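Internalin (Listeria monocytogenes serotype 4b, PDB 4FMZ) is a leucine-rich-repeat protein of the internalin family that probably acts at the bacterial surface in adhesion to, or invasion of, host cells. Local coordinates at residues S237-A240 and N241-Q244; L49-G53 and E54-S58. All coordinates share one frame; numbering follows the deposited sequence.

Contact 1: S237-A240 and N241-Q244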
loop_
_atom_site.group_PDB
_atom_site.type_symbol
_atom_site.label_atom_id
_atom_site.label_comp_id
_atom_site.label_asym_id
_atom_site.label_seq_id
_atom_site.Cartn_x
_atom_site.Cartn_y
_atom_site.Cartn_z
ATOM N N SER A 237 -11.906 -21.917 -0.284
ATOM C CA SER A 237 -12.432 -22.391 1.011
ATOM C C SER A 237 -11.846 -21.598 2.223
ATOM O O SER A 237 -12.639 -21.298 3.119
ATOM C CB SER A 237 -12.267 -23.906 1.181
ATOM O OG SER A 237 -10.932 -24.329 1.414
ATOM N N PRO A 238 -10.564 -21.109 2.241
ATOM C CA PRO A 238 -10.105 -20.296 3.396
ATOM C C PRO A 238 -10.868 -18.971 3.610
ATOM O O PRO A 238 -10.751 -18.390 4.678
ATOM C CB PRO A 238 -8.638 -20.010 3.058
ATOM C CG PRO A 238 -8.235 -21.136 2.171
ATOM C CD PRO A 238 -9.443 -21.327 1.299
ATOM N N LEU A 239 -11.662 -18.506 2.624
ATOM C CA LEU A 239 -12.433 -17.258 2.744
ATOM C C LEU A 239 -13.819 -17.478 3.352
ATOM O O LEU A 239 -14.483 -16.504 3.699
ATOM C CB LEU A 239 -12.623 -16.584 1.346
ATOM C CG LEU A 239 -11.396 -16.354 0.471
ATOM C CD1 LEU A 239 -11.796 -15.721 -0.860
ATOM C CD2 LEU A 239 -10.362 -15.484 1.179
ATOM N N ALA A 240 -14.268 -18.750 3.444
ATOM C CA ALA A 240 -15.619 -19.152 3.844
ATOM C C ALA A 240 -16.165 -18.529 5.133
ATOM O O ALA A 240 -17.372 -18.267 5.186
ATOM C CB ALA A 240 -15.723 -20.665 3.930
ATOM N N ASN A 241 -15.319 -18.269 6.142
ATOM C CA ASN A 241 -15.792 -17.723 7.419
ATOM C C ASN A 241 -15.417 -16.258 7.639
ATOM O O ASN A 241 -15.623 -15.739 8.740
ATOM C CB ASN A 241 -15.282 -18.576 8.586
ATOM C CG ASN A 241 -15.633 -20.036 8.468
ATOM O OD1 ASN A 241 -14.781 -20.907 8.624
ATOM N ND2 ASN A 241 -16.878 -20.339 8.145
ATOM N N LEU A 242 -14.929 -15.571 6.598
ATOM C CA LEU A 242 -14.553 -14.164 6.736
ATOM C C LEU A 242 -15.822 -13.317 6.609
ATOM O O LEU A 242 -16.050 -12.674 5.592
ATOM C CB LEU A 242 -13.456 -13.773 5.720
ATOM C CG LEU A 242 -12.149 -14.602 5.743
ATOM C CD1 LEU A 242 -11.164 -14.065 4.744
ATOM C CD2 LEU A 242 -11.508 -14.647 7.125
ATOM N N SER A 243 -16.627 -13.307 7.696
ATOM C CA SER A 243 -17.933 -12.645 7.823
ATOM C C SER A 243 -17.926 -11.158 7.449
ATOM O O SER A 243 -18.941 -10.631 6.989
ATOM C CB SER A 243 -18.462 -12.794 9.251
ATOM O OG SER A 243 -17.749 -11.998 10.186
ATOM N N GLN A 244 -16.803 -10.485 7.658
ATOM C CA GLN A 244 -16.711 -9.045 7.414
ATOM C C GLN A 244 -16.217 -8.693 6.011
ATOM O O GLN A 244 -16.097 -7.509 5.716
ATOM C CB GLN A 244 -15.796 -8.375 8.471
ATOM C CG GLN A 244 -16.234 -8.553 9.922
ATOM C CD GLN A 244 -17.690 -8.231 10.160
ATOM O OE1 GLN A 244 -18.146 -7.104 9.961
ATOM N NE2 GLN A 244 -18.456 -9.234 10.561
HETATM O O HOH W 1 -12.611 -18.772 6.548
#

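Contact 2: L49-G53 and E54-S58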
loop_
_atom_site.group_PDB
_atom_site.type_symbol
_atom_site.label_atom_id
_atom_site.label_comp_id
_atom_site.label_asym_id
_atom_site.label_seq_id
_atom_site.Cartn_x
_atom_site.Cartn_y
_atom_site.Cartn_z
ATOM N N LEU A 49 8.864 21.159 8.091
ATOM C CA LEU A 49 9.407 21.675 6.828
ATOM C C LEU A 49 8.920 20.816 5.674
ATOM O O LEU A 49 9.022 19.586 5.727
ATOM C CB LEU A 49 10.947 21.751 6.844
ATOM C CG LEU A 49 11.642 22.368 5.610
ATOM C CD1 LEU A 49 11.508 23.889 5.582
ATOM C CD2 LEU A 49 13.107 21.988 5.568
ATOM N N VAL A 50 8.373 21.476 4.633
ATOM C CA VAL A 50 7.850 20.813 3.442
ATOM C C VAL A 50 8.486 21.447 2.207
ATOM O O VAL A 50 8.224 22.614 1.906
ATOM C CB VAL A 50 6.293 20.852 3.370
ATOM C CG1 VAL A 50 5.777 20.229 2.063
ATOM C CG2 VAL A 50 5.658 20.154 4.570
ATOM N N VAL A 51 9.349 20.694 1.513
ATOM C CA VAL A 51 9.977 21.143 0.250
ATOM C C VAL A 51 9.765 19.966 -0.704
ATOM O O VAL A 51 10.650 19.122 -0.882
ATOM C CB VAL A 51 11.469 21.626 0.345
ATOM C CG1 VAL A 51 11.946 22.243 -0.978
ATOM C CG2 VAL A 51 11.666 22.622 1.478
ATOM N N ALA A 52 8.540 19.862 -1.235
ATOM C CA ALA A 52 8.146 18.748 -2.082
ATOM C C ALA A 52 8.004 19.143 -3.576
ATOM O O ALA A 52 7.533 20.231 -3.905
ATOM C CB ALA A 52 6.845 18.140 -1.568
ATOM N N GLY A 53 8.399 18.217 -4.449
ATOM C CA GLY A 53 8.305 18.369 -5.895
ATOM C C GLY A 53 9.175 19.457 -6.488
ATOM O O GLY A 53 8.735 20.146 -7.409
ATOM N N GLU A 54 10.412 19.624 -5.966
ATOM C CA GLU A 54 11.366 20.614 -6.489
ATOM C C GLU A 54 12.575 19.864 -7.065
ATOM O O GLU A 54 12.388 18.784 -7.610
ATOM C CB GLU A 54 11.774 21.642 -5.402
ATOM C CG GLU A 54 10.625 22.474 -4.848
ATOM C CD GLU A 54 9.850 23.350 -5.822
ATOM O OE1 GLU A 54 10.405 23.729 -6.880
ATOM O OE2 GLU A 54 8.681 23.674 -5.511
ATOM N N LYS A 55 13.797 20.410 -6.946
ATOM C CA LYS A 55 15.005 19.744 -7.449
ATOM C C LYS A 55 16.108 19.726 -6.364
ATOM O O LYS A 55 17.291 19.827 -6.692
ATOM C CB LYS A 55 15.503 20.406 -8.749
ATOM C CG LYS A 55 14.641 20.086 -9.966
ATOM C CD LYS A 55 15.133 20.791 -11.221
ATOM N N VAL A 56 15.712 19.566 -5.078
ATOM C CA VAL A 56 16.660 19.481 -3.959
ATOM C C VAL A 56 17.654 18.339 -4.251
ATOM O O VAL A 56 17.223 17.202 -4.442
ATOM C CB VAL A 56 15.958 19.292 -2.575
ATOM C CG1 VAL A 56 16.982 19.200 -1.443
ATOM C CG2 VAL A 56 14.963 20.417 -2.294
ATOM N N ALA A 57 18.958 18.664 -4.360
ATOM C CA ALA A 57 20.019 17.698 -4.663
ATOM C C ALA A 57 20.957 17.485 -3.462
ATOM O O ALA A 57 21.733 16.534 -3.461
ATOM C CB ALA A 57 20.819 18.155 -5.875
ATOM N N SER A 58 20.892 18.363 -2.455
ATOM C CA SER A 58 21.681 18.267 -1.224
ATOM C C SER A 58 20.851 18.788 -0.054
ATOM O O SER A 58 20.185 19.814 -0.185
ATOM C CB SER A 58 22.983 19.066 -1.342
ATOM O OG SER A 58 23.679 19.091 -0.104
HETATM O O HOH W 2 6.187 21.804 -5.695
#

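Contact 1: S237-A240 and N241-Q244
Asn241 and Leu242 meet the residues just before them in a type I beta turn, Leu239 to Leu242, which overlaps a short 3-10 segment on the outer, convex side of a leucine-rich-repeat solenoid. Asn241 occupies the third position of the turn. Its backbone N reaches back through a water: the water accepts from Asn241 N at 2.8 Å and donates to Pro238 O, so the carbonyl of the residue preceding the turn and an amide within it share one bridging molecule. The Asn241 side chain stays close to the preceding peptide, with ND2 3.6 Å from Ala240 C, and its residue is exposed.

Leu242 makes the bond that closes the turn. Its N donates to Leu239 O at 3.1 Å with a nearly straight N-H...O angle of 166°, although the donor stands well above the carbonyl plane, 52° out of it. Beside this bond the two leucine side chains pack against one another. In Leu242, CG is set anti to the carbonyl carbon (chi1 -56°), which brings the branch back over the start of the turn, and CG lies 3.6 Å from Leu239 O. The touching atoms of the pair are methyls: Leu242 CD1 rests 3.9 Å from Leu239 CD2. Both leucines are buried, Leu239 against Ile214 and Leu242 against Val217 of the preceding inter-strand loop, an example of how a repeat protein fills its interior with apolar residues stacked from one coil to the next. Beyond the turn, Leu242 is the centre of an inverse gamma turn, in which Ser243 N bonds to Asn241 O. Gln244 then folds its amide back, NE2 giving a hydrogen bond of 2.9 Å to Ser243 OG, which lies somewhat tilted from the amide plane.

Contact 2: L49-G53 and E54-S58
Val51 and Val56 face each other across the bend by which the chain leaves the first strand of the leucine-rich-repeat array, and their meeting illustrates how a solenoid coil turns from its strand into the loop that follows. In Val51, CG1 lies anti to the backbone N (chi1 -172°), and this methyl serves two partners. It sits 3.8 Å from Val56 CG2, the two side chains crossing at about a right angle, and 4.1 Å from Glu54 CG. Both valines are buried, so this apolar contact forms the inner side of the bend.

Ala52 contributes through its backbone. A water lies within hydrogen-bonding distance of both Ala52 O (2.7 Å) and Glu54 OE2 (3.1 Å) and can donate to either, though it has more acceptors nearby than protons to give. Gly53 carries the chain round with a positive phi of 66°. Over its peptide the Glu54 side chain doubles back, bent at chi2 (-61°), which puts CD 3.7 Å from Gly53 O and turns the carboxylate toward the water.

Asn76 of the next coil spans the bend: its ND2 donates to Val51 O and its OD1 accepts from Val56 N. On one flank the bend meets helix 19-29, where Asp20 accepts from Lys55 N through OD2, and the side chains of Glu54 and Val56 also touch this residue; on another, strand 48-50 runs parallel to strand 70-72, with Leu49 bonded through its backbone to Tyr70 and Asn72.

From the N terminus, the chain passes through helix 19-29 before it reaches contact 2, where 49-53 and 54-58 form the bend leaving strand 48-50, the outermost strand at the N-terminal end of the array. It then runs through eight further strands, 70-72 to 225-227, before contact 1 turns the connection between strands 225-227 and 247-249. The two are in series, neither nesting nor crossing, and lie on opposite sides of the chain's centre with their own centres about 46 Å apart. Contact 2 ties the first coil to the N-terminal helical region, whereas contact 1 shapes a single connection well inside the array, its leucines packed on the preceding inter-strand loop.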